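Local coordinates for substrate binding periplasmic protein (Ralstonia solanacearum, PDB 3LOP) that binds leucine in the cleft between its two lobes and probably delivers it to a membrane transporter, as periplasmic substrate-binding proteins do, at residues 59-64 and 83-88; 23-28 and 77-82; 48-53 and 70-75; 108-113 and 154-159. All coordinates share one frame; numbering follows the deposited sequence.

Contact 1: residues 59-64 and 83-88; sequences EQTVRN and TANVEA. With LEU (leucine), chain B.
Beside the leucine pocket, Thr61 and Val62 of the helix 58-71 pack on Asn85 and Ala88 of the helix 83-91, a helix whose first turn carries the pocket residue Thr83. The side chains of Thr61 and Asn85 cross at about a right angle. Thr61 leads with its hydroxyl: OG1 stands 3.7 Å from Asn85 CB, close to the carboxamide beyond it. Thr61 OG1 is anti to its own carbonyl carbon (chi1 -62°), which also puts it near Lys57 O and Asp54 OD2, weak partners that compete for its one proton. One residue along helix 58-71, and nearly a turn along helix 83-91, the meeting is purely apolar, with Val62 CG2 alongside the Ala88 methyl, CB, at 4.0 Å. The two helices belong to the N-terminal lobe of a type I periplasmic binding fold, where they cover the same face of the parallel sheet; Ile58 extends the seam toward Ala84 and Ala88. On the outer side of the helix 58-71, a short chain of polar bonds runs along the surface. Arg63 NH2 donates to Gln60 OE1 at 2.7 Å, from well above the carbonyl plane, and Gln60 NE2 passes a straighter bond (165°) to Asn64 OD1, 2.9 Å away. Asn64 ND2 in turn reaches Asp53 O and Ser11 OG, tying this helix to the ends of the neighbouring strands.

Contact 2: residues 23-28 and 77-82; sequences RALNAG and LLTVVG. With LEU (leucine), chain B.
No ring, carboxamide or guanidinium takes part where Leu25 meets Thr79 and Val81, so there are no flat side-chain faces or edges to match: branched aliphatic ends and a hydroxyl do the touching. The setting is the parallel sheet of the N-terminal lobe in a type I periplasmic binding fold. Helix 19-38 lies over the point where the central strand 74-78 runs out at its C-terminal end and the chain goes on to line the ligand cleft. Leu25 reaches down from the helix with two parts of its side chain. Its CB sits over the hydroxyl of Thr79, 3.9 Å from OG1, and its CD1 pushes against Val81 CG2 at 3.3 Å, tighter than ordinary van der Waals contact between carbons. The side chains of Leu25 and Val81 cross at a slant. Thr79 has a positive phi (30°), a kink in the backbone just after the strand; its OG1 also receives a weak hydrogen bond from Gln10 NE2. Ala292 of the helix 284-303 packs on Thr79 as well, and Glu288 of that helix touches Leu25. Gly82 follows Val81 as the N-cap of the helix 83-91. Val81 serves two neighbours with its two methyls. CG2 is placed beside the backbone N and faces the helix 19-38, while CG1, anti to that N (chi1 175°), faces the bound leucine, 3.6 Å from its amino N.

Contact 3: residues 48-53 and 70-75; sequences RLVARD and RVDNPV. With EDO (1,2-ethanediol), chain C.
Arg48 leaves its strand toward Asp72. From CB the chain goes on to CG, anti to the backbone N, which passes 4.0 Å from O2 of an ethanediol molecule, probably from the crystallisation liquor. The chain then bends about the CG-CD bond (chi3 66°) and brings the guanidinium over Val50, two residues along on the same side of the strand: Val50 CG2 lies 3.6 Å above one face, toward the rim. NE donates to Ser7 OG in the adjacent strand 6-12. NH2, at the tip, looks across to the other segment. Asp72 O stands at the guanidinium edge, near its plane, 3.3 Å from NH2, but the hydrogen bond is weak and bent (126°). NH2 also donates a hydrogen bond to a water at 3.1 Å, which in turn donates to Val71 O. Strand 47-53, helix 58-71 and strand 74-78 form a beta-alpha-beta crossover that steps past strand 6-12 in the parallel sheet, and Asp72 sits in the turn where the helix ends and the next strand is about to begin. Its carboxylate is turned 80° from the Arg48 guanidinium. Asp72 OD1 is 3.6 Å from Arg48 NH2 and well outside that plane, a long salt bridge resting on charge alone. From the opposite direction, Val50 CG1 comes to 3.7 Å from Asp72 OD2. Arg52 NH2 stays 4.3 Å from Asp72 OD2, beyond a salt bridge, with charge alone acting between them, while its side chain packs along Asn64, Asp67 and Met68 of the helix 58-71.

Contact 4: residues 108-113 and 154-159; sequences GASSMT and GKEAIT
At the mouth of the cleft that holds leucine, Glu156 reaches from one lobe to Ala109 and Ser110 of the other. Glu156 stands on the helix 152-166 of the second lobe, just after the pocket residue Leu153; its partners lie in the loop between strands 102-103 and 118-119 of the first. The side chain bends at its second torsion (chi2 -73°) and lays its carboxylate against the start of the short 3-10 turn 110-112. Ser110 N gives OE1 an almost straight hydrogen bond, 2.9 Å and 172°, arriving from above the carboxylate plane. Ser110 OG sits close to both oxygens, 3.2 Å from OE2 and 3.3 Å from OE1: at most a weak bond to one or the other, since OG has a single proton and which acceptor takes it is not settled. A water bridges Ser111 N and Glu156 OE2: it accepts from Ser111 N at 3.0 Å and donates to Glu156 OE2 at 2.6 Å. Ala109 CB rests against the carboxylate, 4.0 Å from OE1, and also packs on Thr83 of the pocket. Ser111 OG is bonded to Glu87 OE2, which ties the loop to the helix 83-91 in its own lobe. With an amide and a water donating to it, the Glu156 carboxylate is probably ionised, and these bonds from lobe to lobe are consistent with a cleft closed over its ligand.

From the N terminus, helix 19-38 opens contact 2, which closes only at residues 77-82. Inside that loop lies contact 3, running from strand 47-53 across the helix 58-71 to the turn at 70-75. Contact 1 starts from 59-64, within both loops, and ends at 83-88, beyond them, so it crosses contacts 2 and 3. All three belong to the N-terminal lobe: contact 2 covers one face of its sheet, contact 1 the other, and contact 3 its edge. Val80 of contact 2 packs on Thr61 and Val86 of contact 1, and Asn64 links contact 1 to contact 3. Contact 4 follows in series and joins this lobe to the second, touching contact 1 through Ser111, Met112 and Ala109.

Contact 1: residues 59-64 and 83-88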
# COMPACT_ATOMS: atom_id res chain seq x y z
N GLU A 59 -6.20 -3.65 -17.69
CA GLU A 59 -7.49 -3.60 -18.38
C GLU A 59 -8.61 -4.21 -17.56
O GLU A 59 -9.76 -3.77 -17.65
CB GLU A 59 -7.41 -4.31 -19.74
CG GLU A 59 -6.50 -3.64 -20.76
CD GLU A 59 -6.62 -4.26 -22.13
OE1 GLU A 59 -7.73 -4.24 -22.71
OE2 GLU A 59 -5.60 -4.78 -22.65
N GLN A 60 -8.29 -5.22 -16.76
CA GLN A 60 -9.31 -5.88 -15.95
C GLN A 60 -9.72 -5.00 -14.77
O GLN A 60 -10.86 -5.05 -14.33
CB GLN A 60 -8.82 -7.24 -15.45
CG GLN A 60 -9.94 -8.13 -14.94
CD GLN A 60 -11.01 -8.39 -15.99
OE1 GLN A 60 -10.71 -8.91 -17.07
NE2 GLN A 60 -12.25 -8.04 -15.68
N THR A 61 -8.79 -4.19 -14.26
CA THR A 61 -9.13 -3.29 -13.16
C THR A 61 -10.16 -2.31 -13.70
O THR A 61 -11.18 -2.03 -13.06
CB THR A 61 -7.90 -2.50 -12.66
OG1 THR A 61 -6.91 -3.40 -12.15
CG2 THR A 61 -8.30 -1.52 -11.56
N VAL A 62 -9.89 -1.79 -14.90
CA VAL A 62 -10.79 -0.84 -15.55
C VAL A 62 -12.17 -1.47 -15.75
O VAL A 62 -13.18 -0.87 -15.38
CB VAL A 62 -10.23 -0.39 -16.91
CG1 VAL A 62 -11.29 0.37 -17.70
CG2 VAL A 62 -9.01 0.50 -16.70
N ARG A 63 -12.21 -2.66 -16.33
CA ARG A 63 -13.49 -3.32 -16.56
C ARG A 63 -14.23 -3.62 -15.26
O ARG A 63 -15.44 -3.39 -15.15
CB ARG A 63 -13.30 -4.62 -17.36
CG ARG A 63 -12.94 -4.40 -18.82
CD ARG A 63 -13.15 -5.66 -19.65
NE ARG A 63 -12.18 -6.71 -19.34
CZ ARG A 63 -10.91 -6.70 -19.73
NH1 ARG A 63 -10.45 -5.69 -20.46
NH2 ARG A 63 -10.10 -7.70 -19.40
N ASN A 64 -13.50 -4.12 -14.26
CA ASN A 64 -14.11 -4.44 -12.97
C ASN A 64 -14.78 -3.23 -12.34
O ASN A 64 -15.94 -3.29 -11.94
CB ASN A 64 -13.06 -4.97 -12.00
CG ASN A 64 -12.71 -6.42 -12.24
OD1 ASN A 64 -13.24 -7.07 -13.14
ND2 ASN A 64 -11.80 -6.93 -11.42
N THR A 83 0.20 0.85 -9.27
CA THR A 83 0.30 2.22 -9.75
C THR A 83 -0.27 2.31 -11.16
O THR A 83 -1.04 3.22 -11.47
CB THR A 83 1.78 2.70 -9.76
OG1 THR A 83 2.24 2.83 -8.42
CG2 THR A 83 1.91 4.04 -10.46
N ALA A 84 0.11 1.36 -12.02
CA ALA A 84 -0.38 1.37 -13.39
C ALA A 84 -1.89 1.17 -13.45
O ALA A 84 -2.58 1.76 -14.28
CB ALA A 84 0.32 0.28 -14.21
N ASN A 85 -2.41 0.33 -12.55
CA ASN A 85 -3.84 0.05 -12.51
C ASN A 85 -4.65 1.28 -12.13
O ASN A 85 -5.64 1.60 -12.78
CB ASN A 85 -4.12 -1.09 -11.53
CG ASN A 85 -3.41 -2.38 -11.92
OD1 ASN A 85 -4.04 -3.34 -12.37
ND2 ASN A 85 -2.10 -2.40 -11.76
N VAL A 86 -4.22 1.99 -11.09
CA VAL A 86 -4.94 3.18 -10.68
C VAL A 86 -4.80 4.29 -11.71
O VAL A 86 -5.76 5.00 -12.00
CB VAL A 86 -4.45 3.69 -9.31
CG1 VAL A 86 -5.20 4.96 -8.94
CG2 VAL A 86 -4.67 2.62 -8.25
N GLU A 87 -3.61 4.44 -12.28
CA GLU A 87 -3.40 5.48 -13.28
C GLU A 87 -4.30 5.24 -14.50
O GLU A 87 -4.71 6.20 -15.15
CB GLU A 87 -1.92 5.57 -13.68
CG GLU A 87 -1.03 6.03 -12.52
CD GLU A 87 0.41 6.29 -12.92
OE1 GLU A 87 0.87 5.73 -13.94
OE2 GLU A 87 1.09 7.05 -12.20
N ALA A 88 -4.62 3.98 -14.78
CA ALA A 88 -5.50 3.67 -15.91
C ALA A 88 -6.92 4.11 -15.55
O ALA A 88 -7.65 4.65 -16.38
CB ALA A 88 -5.46 2.18 -16.23
N LEU B . 0.08 -1.12 -5.27
CA LEU B . 1.19 -2.08 -5.49
C LEU B . 1.41 -2.92 -4.25
O LEU B . 2.01 -4.01 -4.39
CB LEU B . 2.46 -1.31 -5.81
CG LEU B . 2.08 -0.29 -6.88
CD1 LEU B . 2.77 0.98 -6.65
CD2 LEU B . 2.39 -0.83 -8.22
OXT LEU B . 0.99 -2.48 -3.15

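Contact 2: residues 23-28 and 77-82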
# COMPACT_ATOMS: atom_id res chain seq x y z
N ARG A 23 -5.32 -10.13 -1.39
CA ARG A 23 -6.10 -10.86 -0.41
C ARG A 23 -6.03 -10.19 0.96
O ARG A 23 -7.02 -10.14 1.68
CB ARG A 23 -5.60 -12.30 -0.28
CG ARG A 23 -5.76 -13.15 -1.53
CD ARG A 23 -5.02 -14.46 -1.35
NE ARG A 23 -4.94 -15.21 -2.60
CZ ARG A 23 -4.10 -16.22 -2.80
NH1 ARG A 23 -3.27 -16.60 -1.84
NH2 ARG A 23 -4.08 -16.84 -3.97
N ALA A 24 -4.85 -9.67 1.31
CA ALA A 24 -4.67 -9.01 2.60
C ALA A 24 -5.46 -7.70 2.69
O ALA A 24 -6.10 -7.43 3.71
CB ALA A 24 -3.19 -8.74 2.85
N LEU A 25 -5.42 -6.90 1.63
CA LEU A 25 -6.16 -5.64 1.63
C LEU A 25 -7.65 -5.93 1.72
O LEU A 25 -8.38 -5.25 2.46
CB LEU A 25 -5.84 -4.86 0.35
CG LEU A 25 -4.43 -4.27 0.33
CD1 LEU A 25 -4.03 -3.94 -1.09
CD2 LEU A 25 -4.37 -3.02 1.21
N ASN A 26 -8.12 -6.93 0.98
CA ASN A 26 -9.53 -7.28 1.02
C ASN A 26 -9.90 -7.82 2.40
O ASN A 26 -10.95 -7.48 2.95
CB ASN A 26 -9.86 -8.33 -0.04
CG ASN A 26 -11.27 -8.87 0.10
OD1 ASN A 26 -12.24 -8.15 -0.13
ND2 ASN A 26 -11.38 -10.12 0.50
N ALA A 27 -9.04 -8.66 2.96
CA ALA A 27 -9.31 -9.24 4.28
C ALA A 27 -9.43 -8.15 5.34
O ALA A 27 -10.29 -8.22 6.21
CB ALA A 27 -8.21 -10.22 4.66
N GLY A 28 -8.56 -7.15 5.28
CA GLY A 28 -8.61 -6.08 6.25
C GLY A 28 -9.86 -5.23 6.13
O GLY A 28 -10.47 -4.86 7.13
N LEU A 77 -15.05 3.31 -3.89
CA LEU A 77 -14.13 2.22 -4.26
C LEU A 77 -12.97 2.25 -3.27
O LEU A 77 -12.49 3.32 -2.89
CB LEU A 77 -13.61 2.46 -5.69
CG LEU A 77 -12.47 1.59 -6.23
CD1 LEU A 77 -12.93 0.15 -6.40
CD2 LEU A 77 -12.02 2.16 -7.57
N LEU A 78 -12.50 1.07 -2.86
CA LEU A 78 -11.41 0.96 -1.90
C LEU A 78 -10.16 0.21 -2.37
O LEU A 78 -10.24 -0.74 -3.14
CB LEU A 78 -11.88 0.24 -0.63
CG LEU A 78 -12.71 0.94 0.45
CD1 LEU A 78 -13.16 -0.10 1.48
CD2 LEU A 78 -11.87 2.02 1.12
N THR A 79 -9.02 0.67 -1.87
CA THR A 79 -7.70 0.08 -2.08
C THR A 79 -7.34 -0.68 -3.35
O THR A 79 -7.02 -1.87 -3.30
CB THR A 79 -7.36 -0.85 -0.89
OG1 THR A 79 -8.23 -1.99 -0.93
CG2 THR A 79 -7.58 -0.13 0.43
N VAL A 80 -7.36 -0.00 -4.50
CA VAL A 80 -6.98 -0.66 -5.74
C VAL A 80 -5.46 -0.83 -5.71
O VAL A 80 -4.73 0.07 -5.26
CB VAL A 80 -7.39 0.19 -6.97
CG1 VAL A 80 -6.80 -0.40 -8.24
CG2 VAL A 80 -8.91 0.23 -7.07
N VAL A 81 -4.98 -1.97 -6.18
CA VAL A 81 -3.55 -2.28 -6.19
C VAL A 81 -2.89 -2.03 -7.53
O VAL A 81 -3.45 -2.34 -8.58
CB VAL A 81 -3.31 -3.75 -5.79
CG1 VAL A 81 -1.84 -4.11 -5.93
CG2 VAL A 81 -3.81 -4.00 -4.38
N GLY A 82 -1.69 -1.46 -7.49
CA GLY A 82 -0.94 -1.20 -8.71
C GLY A 82 -0.97 0.23 -9.21
O GLY A 82 -2.03 0.76 -9.54
N LEU B . 0.08 -1.12 -5.27
CA LEU B . 1.19 -2.08 -5.49
C LEU B . 1.41 -2.92 -4.25
O LEU B . 2.01 -4.01 -4.39
CB LEU B . 2.46 -1.31 -5.81
CG LEU B . 2.08 -0.29 -6.88
CD1 LEU B . 2.77 0.98 -6.65
CD2 LEU B . 2.39 -0.83 -8.22
OXT LEU B . 0.99 -2.48 -3.15

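Contact 3: residues 48-53 and 70-75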
# COMPACT_ATOMS: atom_id res chain seq x y z
N ARG A 48 -22.18 -3.30 2.72
CA ARG A 48 -21.88 -4.47 1.91
C ARG A 48 -20.65 -4.18 1.07
O ARG A 48 -20.62 -3.23 0.30
CB ARG A 48 -23.05 -4.81 0.97
CG ARG A 48 -22.77 -6.04 0.12
CD ARG A 48 -23.85 -6.32 -0.92
NE ARG A 48 -23.93 -5.28 -1.94
CZ ARG A 48 -24.44 -5.46 -3.15
NH1 ARG A 48 -24.92 -6.64 -3.49
NH2 ARG A 48 -24.48 -4.45 -4.01
N LEU A 49 -19.62 -5.01 1.24
CA LEU A 49 -18.39 -4.86 0.48
C LEU A 49 -18.39 -5.91 -0.62
O LEU A 49 -18.52 -7.10 -0.35
CB LEU A 49 -17.17 -5.05 1.37
CG LEU A 49 -15.82 -5.15 0.64
CD1 LEU A 49 -15.53 -3.84 -0.10
CD2 LEU A 49 -14.72 -5.44 1.64
N VAL A 50 -18.25 -5.46 -1.86
CA VAL A 50 -18.22 -6.35 -3.01
C VAL A 50 -16.82 -6.25 -3.61
O VAL A 50 -16.34 -5.15 -3.91
CB VAL A 50 -19.26 -5.93 -4.07
CG1 VAL A 50 -19.28 -6.94 -5.21
CG2 VAL A 50 -20.64 -5.83 -3.44
N ALA A 51 -16.16 -7.39 -3.78
CA ALA A 51 -14.81 -7.40 -4.33
C ALA A 51 -14.75 -8.21 -5.61
O ALA A 51 -15.59 -9.07 -5.85
CB ALA A 51 -13.84 -7.97 -3.30
N ARG A 52 -13.76 -7.91 -6.45
CA ARG A 52 -13.58 -8.65 -7.69
C ARG A 52 -12.11 -8.73 -8.03
O ARG A 52 -11.37 -7.75 -7.94
CB ARG A 52 -14.36 -8.00 -8.84
CG ARG A 52 -14.45 -8.89 -10.09
CD ARG A 52 -15.54 -8.42 -11.03
NE ARG A 52 -16.84 -8.49 -10.39
CZ ARG A 52 -17.95 -7.93 -10.86
NH1 ARG A 52 -17.91 -7.25 -12.00
NH2 ARG A 52 -19.08 -8.02 -10.19
N ASP A 53 -11.69 -9.92 -8.43
CA ASP A 53 -10.31 -10.21 -8.79
C ASP A 53 -9.96 -9.58 -10.13
O ASP A 53 -10.69 -9.75 -11.11
CB ASP A 53 -10.16 -11.73 -8.85
CG ASP A 53 -8.73 -12.19 -9.09
OD1 ASP A 53 -7.79 -11.37 -9.08
OD2 ASP A 53 -8.55 -13.41 -9.28
N ARG A 70 -21.74 0.20 -11.95
CA ARG A 70 -23.06 0.22 -12.56
C ARG A 70 -24.05 -0.77 -11.96
O ARG A 70 -25.24 -0.46 -11.85
CB ARG A 70 -22.93 -0.06 -14.06
CG ARG A 70 -22.10 0.99 -14.78
CD ARG A 70 -22.01 0.70 -16.27
NE ARG A 70 -21.26 1.75 -16.96
CZ ARG A 70 -21.12 1.82 -18.27
NH1 ARG A 70 -21.68 0.91 -19.06
NH2 ARG A 70 -20.43 2.82 -18.81
N VAL A 71 -23.56 -1.93 -11.56
CA VAL A 71 -24.42 -2.97 -11.00
C VAL A 71 -24.56 -3.00 -9.48
O VAL A 71 -25.64 -3.28 -8.96
CB VAL A 71 -23.95 -4.37 -11.47
CG1 VAL A 71 -24.82 -5.45 -10.85
CG2 VAL A 71 -23.99 -4.45 -12.98
N ASP A 72 -23.48 -2.70 -8.77
CA ASP A 72 -23.53 -2.75 -7.31
C ASP A 72 -23.91 -1.48 -6.56
O ASP A 72 -23.92 -1.48 -5.33
CB ASP A 72 -22.19 -3.28 -6.79
CG ASP A 72 -21.90 -4.69 -7.25
OD1 ASP A 72 -22.74 -5.58 -6.99
OD2 ASP A 72 -20.85 -4.92 -7.88
N ASN A 73 -24.24 -0.42 -7.28
CA ASN A 73 -24.63 0.85 -6.66
C ASN A 73 -23.73 1.25 -5.49
O ASN A 73 -24.20 1.57 -4.41
CB ASN A 73 -26.07 0.76 -6.15
CG ASN A 73 -27.05 0.31 -7.21
OD1 ASN A 73 -27.22 0.97 -8.24
ND2 ASN A 73 -27.69 -0.83 -6.98
N PRO A 74 -22.40 1.23 -5.70
CA PRO A 74 -21.48 1.60 -4.62
C PRO A 74 -21.36 3.10 -4.39
O PRO A 74 -21.60 3.90 -5.30
CB PRO A 74 -20.17 1.00 -5.08
CG PRO A 74 -20.23 1.24 -6.55
CD PRO A 74 -21.65 0.83 -6.90
N VAL A 75 -20.99 3.49 -3.18
CA VAL A 75 -20.80 4.89 -2.86
C VAL A 75 -19.32 5.23 -2.95
O VAL A 75 -18.94 6.40 -2.96
CB VAL A 75 -21.32 5.24 -1.44
CG1 VAL A 75 -22.82 5.01 -1.38
CG2 VAL A 75 -20.59 4.41 -0.39
C1 EDO C . -19.04 -6.48 4.85
O1 EDO C . -17.79 -7.14 4.60
C2 EDO C . -20.18 -7.33 4.31
O2 EDO C . -20.12 -7.34 2.88
O HOH W 1 -26.58 -4.37 -6.28

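Contact 4: residues 108-113 and 154-159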
# COMPACT_ATOMS: atom_id res chain seq x y z
N GLY A 108 1.53 4.45 -3.35
CA GLY A 108 1.90 5.79 -2.93
C GLY A 108 2.48 6.62 -4.07
O GLY A 108 3.23 7.57 -3.83
N ALA A 109 2.14 6.28 -5.30
CA ALA A 109 2.64 7.01 -6.46
C ALA A 109 2.32 8.50 -6.36
O ALA A 109 1.30 8.89 -5.79
CB ALA A 109 2.06 6.43 -7.74
N SER A 110 3.18 9.33 -6.94
CA SER A 110 3.00 10.77 -6.91
C SER A 110 1.72 11.22 -7.61
O SER A 110 1.16 12.27 -7.29
CB SER A 110 4.21 11.48 -7.54
OG SER A 110 4.38 11.09 -8.90
N SER A 111 1.26 10.42 -8.56
CA SER A 111 0.05 10.74 -9.30
C SER A 111 -1.22 10.60 -8.48
O SER A 111 -2.28 11.07 -8.89
CB SER A 111 -0.03 9.86 -10.55
OG SER A 111 0.01 8.49 -10.21
N MSE A 112 -1.13 9.95 -7.32
CA MSE A 112 -2.31 9.75 -6.48
C MSE A 112 -2.92 11.04 -5.93
O MSE A 112 -4.07 11.05 -5.50
CB MSE A 112 -1.99 8.80 -5.32
CG MSE A 112 -1.59 7.39 -5.75
SE MSE A 112 -2.90 6.53 -6.90
CE MSE A 112 -1.85 6.39 -8.51
N THR A 113 -2.15 12.13 -5.95
CA THR A 113 -2.64 13.41 -5.45
C THR A 113 -3.04 14.36 -6.57
O THR A 113 -3.13 15.57 -6.36
CB THR A 113 -1.57 14.11 -4.58
OG1 THR A 113 -0.34 14.18 -5.30
CG2 THR A 113 -1.35 13.34 -3.28
N GLY A 154 8.11 1.09 -11.19
CA GLY A 154 9.56 1.20 -11.29
C GLY A 154 10.00 2.61 -11.64
O GLY A 154 11.03 3.08 -11.15
N LYS A 155 9.24 3.27 -12.51
CA LYS A 155 9.55 4.63 -12.91
C LYS A 155 9.50 5.55 -11.69
O LYS A 155 10.36 6.42 -11.53
CB LYS A 155 8.54 5.10 -13.96
CG LYS A 155 8.71 6.55 -14.38
CD LYS A 155 7.62 6.96 -15.36
CE LYS A 155 6.24 6.79 -14.74
NZ LYS A 155 5.15 7.06 -15.71
N GLU A 156 8.50 5.36 -10.84
CA GLU A 156 8.37 6.16 -9.62
C GLU A 156 9.60 5.96 -8.74
O GLU A 156 10.16 6.92 -8.20
CB GLU A 156 7.13 5.73 -8.83
CG GLU A 156 5.80 6.18 -9.42
CD GLU A 156 5.56 7.66 -9.24
OE1 GLU A 156 5.61 8.14 -8.08
OE2 GLU A 156 5.31 8.35 -10.25
N ALA A 157 10.02 4.71 -8.60
CA ALA A 157 11.18 4.37 -7.78
C ALA A 157 12.48 4.98 -8.30
O ALA A 157 13.21 5.63 -7.56
CB ALA A 157 11.32 2.86 -7.67
N ILE A 158 12.76 4.76 -9.58
CA ILE A 158 13.98 5.29 -10.17
C ILE A 158 14.02 6.81 -10.14
O ILE A 158 15.01 7.40 -9.71
CB ILE A 158 14.16 4.82 -11.63
CG1 ILE A 158 14.42 3.31 -11.67
CG2 ILE A 158 15.33 5.56 -12.28
CD1 ILE A 158 15.72 2.88 -11.02
N THR A 159 12.94 7.44 -10.59
CA THR A 159 12.86 8.90 -10.60
C THR A 159 13.03 9.45 -9.19
O THR A 159 13.77 10.42 -8.98
CB THR A 159 11.51 9.38 -11.16
OG1 THR A 159 11.37 8.92 -12.51
CG2 THR A 159 11.43 10.90 -11.13
O HOH W 2 2.74 8.68 -10.45